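Local coordinates for Endoglucanase(Endo-1,4-beta-glucanase)protein (Pseudomonas stutzeri, PDB 6R2J) that probably hydrolyses beta-1,4-glycosidic bonds of cellulose as a glycoside hydrolase family 5 endoglucanase, and binds cellobiose, at residues A[271-275]-A[276-280]. Residues are numbered along the deposited sequence; the frame is centred on the assembly and turned at random.
Sequences AYLND and NCVPS
Y272 meets N276 twice at the C-terminal end of helix 260-276. The main-chain O of Y272 takes a bond from N276 ND2 (2.9 Å, 159° at the hydrogen), Y272 O lying close to the plane of the N276 amide, while N276 N adds only a weak one. With CG anti to the backbone N (chi1 174°), the Y272 ring is swung under that amide, ND2 standing over one face, 3.3 Å from CE1. Ring and amide planes are 72° apart. Both side chains also touch I238 of helix 229-244. L273 O accepts a nearly straight bond from V278 N (3.0 Å) and another from N276 N, from opposite faces of its carbonyl plane. The L273 side chain reaches onward, CD2 to V278 CG1 (4.1 Å) and CD1 to S280 CB (3.8 Å). N274 O receives C277 N at 2.9 Å, and the N274 side-chain amide bonds to H14 and to H313 O. With C277 at positive phi, the two bonds back from C277 and V278 complete a Schellman motif. Replacing N276 by alanine removes the amide, which would probably leave Y272 O with the weaker of the two bonds described and uncover the ring face. Backbone and amide N-H groups thus satisfy the carbonyls of Y272, L273 and N274, whereas V278 O is buried without a partner, as the chain turns from an outer helix of the TIM barrel, past the C277-C318 disulfide, into strand 280-285.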
ATOM      1  N   ALA A 271       0.790  -1.053 -18.184  1.00 11.34           N
ATOM      2  CA  ALA A 271      -0.108  -1.304 -19.305  1.00 10.86           C
ATOM      3  C   ALA A 271      -0.986  -2.510 -19.024  1.00 11.71           C
ATOM      4  O   ALA A 271      -2.205  -2.470 -19.231  1.00 11.72           O
ATOM      5  CB  ALA A 271       0.717  -1.523 -20.579  1.00 12.37           C
ATOM      6  N   TYR A 272      -0.373  -3.587 -18.517  1.00 12.30           N
ATOM      7  CA  TYR A 272      -1.096  -4.794 -18.135  1.00 12.17           C
ATOM      8  C   TYR A 272      -2.085  -4.520 -17.011  1.00 11.40           C
ATOM      9  O   TYR A 272      -3.210  -5.029 -17.018  1.00 12.93           O
ATOM     10  CB  TYR A 272      -0.079  -5.843 -17.678  1.00 13.87           C
ATOM     11  CG  TYR A 272      -0.674  -7.107 -17.123  1.00 12.89           C
ATOM     12  CD1 TYR A 272      -1.521  -7.896 -17.899  1.00 12.04           C
ATOM     13  CD2 TYR A 272      -0.363  -7.539 -15.829  1.00 13.64           C
ATOM     14  CE1 TYR A 272      -2.065  -9.066 -17.412  1.00 11.74           C
ATOM     15  CE2 TYR A 272      -0.900  -8.723 -15.320  1.00 13.44           C
ATOM     16  CZ  TYR A 272      -1.750  -9.482 -16.116  1.00 12.62           C
ATOM     17  OH  TYR A 272      -2.279 -10.655 -15.635  1.00 13.42           O
ATOM     18  N   LEU A 273      -1.679  -3.738 -16.019  1.00 10.48           N
ATOM     19  CA  LEU A 273      -2.602  -3.387 -14.950  1.00 10.11           C
ATOM     20  C   LEU A 273      -3.823  -2.656 -15.483  1.00 10.54           C
ATOM     21  O   LEU A 273      -4.954  -2.966 -15.100  1.00 10.19           O
ATOM     22  CB  LEU A 273      -1.854  -2.554 -13.927  1.00 10.42           C
ATOM     23  CG  LEU A 273      -0.778  -3.378 -13.238  1.00 10.75           C
ATOM     24  CD1 LEU A 273      -0.267  -2.548 -12.068  1.00  9.90           C
ATOM     25  CD2 LEU A 273      -1.291  -4.720 -12.763  1.00 11.10           C
ATOM     26  N   ASN A 274      -3.616  -1.698 -16.385  1.00 11.63           N
ATOM     27  CA  ASN A 274      -4.734  -0.974 -16.973  1.00 12.70           C
ATOM     28  C   ASN A 274      -5.671  -1.918 -17.702  1.00 13.49           C
ATOM     29  O   ASN A 274      -6.894  -1.786 -17.589  1.00 14.51           O
ATOM     30  CB  ASN A 274      -4.246   0.098 -17.947  1.00 11.75           C
ATOM     31  CG  ASN A 274      -4.059   1.450 -17.292  1.00 11.70           C
ATOM     32  OD1 ASN A 274      -4.389   1.635 -16.129  1.00 11.78           O
ATOM     33  ND2 ASN A 274      -3.532   2.404 -18.037  1.00 13.99           N
ATOM     34  N   ASP A 275      -5.114  -2.888 -18.453  1.00 13.84           N
ATOM     35  CA  ASP A 275      -5.961  -3.805 -19.215  1.00 14.46           C
ATOM     36  C   ASP A 275      -6.911  -4.583 -18.301  1.00 14.89           C
ATOM     37  O   ASP A 275      -7.958  -5.077 -18.754  1.00 16.01           O
ATOM     38  CB  ASP A 275      -5.081  -4.788 -19.982  1.00 14.42           C
ATOM     39  CG  ASP A 275      -4.227  -4.116 -21.010  1.00 14.33           C
ATOM     40  OD1 ASP A 275      -4.598  -2.999 -21.471  1.00 13.74           O
ATOM     41  OD2 ASP A 275      -3.182  -4.724 -21.365  1.00 16.19           O
ATOM     42  N   ASN A 276      -6.540  -4.727 -17.022  1.00 13.38           N
ATOM     43  CA  ASN A 276      -7.352  -5.414 -16.024  1.00 12.80           C
ATOM     44  C   ASN A 276      -8.028  -4.465 -15.028  1.00 13.51           C
ATOM     45  O   ASN A 276      -8.750  -4.941 -14.135  1.00 13.11           O
ATOM     46  CB  ASN A 276      -6.502  -6.417 -15.252  1.00 12.40           C
ATOM     47  CG  ASN A 276      -6.050  -7.546 -16.108  1.00 13.16           C
ATOM     48  OD1 ASN A 276      -6.748  -8.556 -16.235  1.00 14.24           O
ATOM     49  ND2 ASN A 276      -4.878  -7.379 -16.745  1.00 15.86           N
ATOM     50  N   CYS A 277      -7.877  -3.151 -15.209  1.00 13.60           N
ATOM     51  CA  CYS A 277      -8.423  -2.102 -14.298  1.00 12.15           C
ATOM     52  C   CYS A 277      -7.960  -2.361 -12.853  1.00  9.70           C
ATOM     53  O   CYS A 277      -8.782  -2.219 -11.939  1.00  9.04           O
ATOM     54  CB  CYS A 277      -9.948  -2.050 -14.338  1.00 13.84           C
ATOM     55  SG  CYS A 277     -10.655  -1.574 -15.940  1.00 15.81           S
ATOM     56  N   VAL A 278      -6.683  -2.702 -12.653  1.00  9.52           N
ATOM     57  CA  VAL A 278      -6.119  -3.031 -11.341  1.00 10.12           C
ATOM     58  C   VAL A 278      -5.262  -1.838 -10.896  1.00 10.82           C
ATOM     59  O   VAL A 278      -4.362  -1.430 -11.650  1.00 10.50           O
ATOM     60  CB  VAL A 278      -5.291  -4.327 -11.370  1.00 11.22           C
ATOM     61  CG1 VAL A 278      -4.419  -4.411 -10.153  1.00 13.14           C
ATOM     62  CG2 VAL A 278      -6.230  -5.531 -11.493  1.00  9.23           C
ATOM     63  N   PRO A 279      -5.565  -1.222  -9.754  1.00  9.96           N
ATOM     64  CA  PRO A 279      -4.777  -0.079  -9.297  1.00  9.34           C
ATOM     65  C   PRO A 279      -3.444  -0.524  -8.699  1.00 10.29           C
ATOM     66  O   PRO A 279      -3.184  -1.710  -8.454  1.00 10.39           O
ATOM     67  CB  PRO A 279      -5.690   0.588  -8.265  1.00  9.27           C
ATOM     68  CG  PRO A 279      -6.559  -0.547  -7.713  1.00  9.33           C
ATOM     69  CD  PRO A 279      -6.712  -1.533  -8.868  1.00  9.57           C
ATOM     70  N   SER A 280      -2.581   0.468  -8.487  1.00  9.57           N
ATOM     71  CA  SER A 280      -1.217   0.232  -8.052  1.00  7.69           C
ATOM     72  C   SER A 280      -0.746   1.450  -7.282  1.00  8.08           C
ATOM     73  O   SER A 280      -1.323   2.528  -7.397  1.00 10.13           O
ATOM     74  CB  SER A 280      -0.285   0.059  -9.255  1.00  8.07           C
ATOM     75  OG  SER A 280      -0.055   1.301  -9.926  1.00  6.85           O
TER